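Piwi domain-containing protein (Vanderwaltozyma polyspora, PDB 5THE) is a budding-yeast Argonaute, present here as its C-terminal lobe with bound RNA, that probably uses a small guide RNA to select RNA targets for cleavage. Local coordinates at residues Ala198-Leu203 with Cys499-Cys504. Sequence-based numbering, arbitrary orientation.
With nucleotides of chain B.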
# COMPACT_ATOMS: atom_id res chain seq x y z
N ALA A 198 -16.15 -10.66 -10.86
CA ALA A 198 -15.76 -11.70 -11.81
C ALA A 198 -15.11 -11.07 -13.04
O ALA A 198 -14.13 -11.61 -13.58
CB ALA A 198 -16.96 -12.55 -12.22
N VAL A 199 -15.65 -9.94 -13.50
CA VAL A 199 -15.07 -9.26 -14.65
C VAL A 199 -13.76 -8.59 -14.25
O VAL A 199 -12.75 -8.71 -14.95
CB VAL A 199 -16.06 -8.26 -15.25
CG1 VAL A 199 -15.32 -7.25 -16.08
CG2 VAL A 199 -17.09 -8.99 -16.13
N TYR A 200 -13.75 -7.89 -13.10
CA TYR A 200 -12.53 -7.21 -12.66
C TYR A 200 -11.40 -8.20 -12.41
O TYR A 200 -10.25 -7.96 -12.80
CB TYR A 200 -12.82 -6.39 -11.41
CG TYR A 200 -11.62 -5.72 -10.80
CD1 TYR A 200 -10.86 -6.35 -9.82
CD2 TYR A 200 -11.26 -4.42 -11.18
CE1 TYR A 200 -9.76 -5.71 -9.25
CE2 TYR A 200 -10.17 -3.78 -10.62
CZ TYR A 200 -9.43 -4.42 -9.66
OH TYR A 200 -8.33 -3.77 -9.10
N ASP A 201 -11.70 -9.31 -11.71
CA ASP A 201 -10.68 -10.31 -11.41
C ASP A 201 -10.04 -10.83 -12.68
O ASP A 201 -8.81 -10.94 -12.78
CB ASP A 201 -11.28 -11.48 -10.62
CG ASP A 201 -11.66 -11.10 -9.20
OD1 ASP A 201 -11.32 -9.99 -8.77
OD2 ASP A 201 -12.28 -11.94 -8.52
N ARG A 202 -10.88 -11.16 -13.66
CA ARG A 202 -10.37 -11.70 -14.91
C ARG A 202 -9.58 -10.65 -15.69
O ARG A 202 -8.57 -10.98 -16.32
CB ARG A 202 -11.54 -12.23 -15.75
CG ARG A 202 -11.11 -13.05 -16.93
CD ARG A 202 -10.64 -14.41 -16.47
NE ARG A 202 -10.23 -15.26 -17.58
CZ ARG A 202 -9.80 -16.51 -17.45
NH1 ARG A 202 -9.75 -17.07 -16.25
NH2 ARG A 202 -9.43 -17.19 -18.51
N LEU A 203 -10.03 -9.40 -15.68
CA LEU A 203 -9.26 -8.34 -16.34
C LEU A 203 -7.86 -8.23 -15.76
O LEU A 203 -6.88 -8.11 -16.51
CB LEU A 203 -9.97 -7.00 -16.20
CG LEU A 203 -11.11 -6.73 -17.18
CD1 LEU A 203 -11.74 -5.40 -16.85
CD2 LEU A 203 -10.61 -6.76 -18.62
N CYS A 499 -1.97 -8.68 -1.38
CA CYS A 499 -2.72 -9.89 -1.04
C CYS A 499 -4.09 -9.91 -1.71
O CYS A 499 -4.54 -10.96 -2.19
CB CYS A 499 -2.91 -9.99 0.47
SG CYS A 499 -1.72 -10.98 1.29
N THR A 500 -4.77 -8.77 -1.72
CA THR A 500 -6.08 -8.71 -2.37
C THR A 500 -5.94 -8.94 -3.87
O THR A 500 -6.74 -9.68 -4.46
CB THR A 500 -6.75 -7.37 -2.08
OG1 THR A 500 -6.95 -7.28 -0.67
CG2 THR A 500 -8.11 -7.23 -2.80
N ARG A 501 -4.93 -8.33 -4.50
CA ARG A 501 -4.76 -8.55 -5.93
C ARG A 501 -4.38 -10.00 -6.21
O ARG A 501 -4.84 -10.59 -7.19
CB ARG A 501 -3.71 -7.60 -6.50
CG ARG A 501 -3.43 -7.86 -8.00
CD ARG A 501 -4.72 -7.66 -8.83
NE ARG A 501 -5.37 -6.43 -8.43
CZ ARG A 501 -5.01 -5.22 -8.85
NH1 ARG A 501 -4.02 -5.10 -9.72
NH2 ARG A 501 -5.61 -4.14 -8.38
N ALA A 502 -3.54 -10.59 -5.35
CA ALA A 502 -3.19 -12.00 -5.53
C ALA A 502 -4.43 -12.89 -5.39
O ALA A 502 -4.53 -13.91 -6.07
CB ALA A 502 -2.12 -12.40 -4.52
N THR A 503 -5.37 -12.49 -4.53
CA THR A 503 -6.65 -13.19 -4.41
C THR A 503 -7.45 -13.10 -5.70
O THR A 503 -8.03 -14.10 -6.15
CB THR A 503 -7.43 -12.62 -3.23
OG1 THR A 503 -6.65 -12.77 -2.03
CG2 THR A 503 -8.76 -13.33 -3.05
N CYS A 504 -7.51 -11.91 -6.32
CA CYS A 504 -8.09 -11.80 -7.67
C CYS A 504 -7.53 -12.86 -8.60
O CYS A 504 -8.27 -13.53 -9.32
CB CYS A 504 -7.81 -10.41 -8.25
SG CYS A 504 -8.57 -9.06 -7.39
OP3 U B 1 -7.26 -1.43 -9.51
P U B 1 -7.67 -0.39 -10.48
OP1 U B 1 -7.21 -0.77 -11.84
OP2 U B 1 -7.29 0.94 -9.97
O5' U B 1 -9.25 -0.43 -10.56
C5' U B 1 -10.06 0.23 -9.60
C4' U B 1 -11.44 0.42 -10.17
O4' U B 1 -12.04 -0.88 -10.41
C3' U B 1 -12.41 1.20 -9.30
O3' U B 1 -13.16 2.08 -10.13
C2' U B 1 -13.31 0.12 -8.71
O2' U B 1 -14.61 0.55 -8.37
C1' U B 1 -13.33 -0.93 -9.83
N1 U B 1 -13.58 -2.30 -9.34
C2 U B 1 -14.66 -2.98 -9.86
O2 U B 1 -15.37 -2.49 -10.71
N3 U B 1 -14.86 -4.25 -9.36
C4 U B 1 -14.09 -4.89 -8.41
O4 U B 1 -14.38 -6.04 -8.06
C5 U B 1 -13.00 -4.11 -7.90
C6 U B 1 -12.79 -2.87 -8.37
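C504 packs its sulfur against Y200 and D201 where segments 198-203 and 499-504 cross at about 97°. Its CB points at the other helix. C504 SG lies at the edge of the Y200 ring, 4.0 Å from Y200 CE1, in a sulfur-aromatic contact. The same SG is 3.2 Å from D201 OD1. The two backbones are close here: the CA atoms of D201 and C504 are 4.8 Å apart.

Y200 also faces the RNA. Its CG is anti to the backbone N (chi1 176°), which carries the ring out towards the nucleotide and R501. The base of U1 of chain B lies over one face of the ring, its C5 3.5 Å above the plane. Y200 OH donates a 2.6 Å hydrogen bond to OP3 of U1 of chain B. R501 bends at chi2 and chi3, and its NH2 comes 2.8 Å from Y200 OH, at an angle too poor for a hydrogen bond. Its guanidinium stands 81° to the ring, and NH1 is held by a salt bridge to D208. An alanine in place of Y200 would probably leave the first base without its stacking partner and OP3 without the hydroxyl donor. This corner of two helices fits the 5'-end pocket at the MID-PIWI interface of Argonautes, where U1 would be the first guide nucleotide.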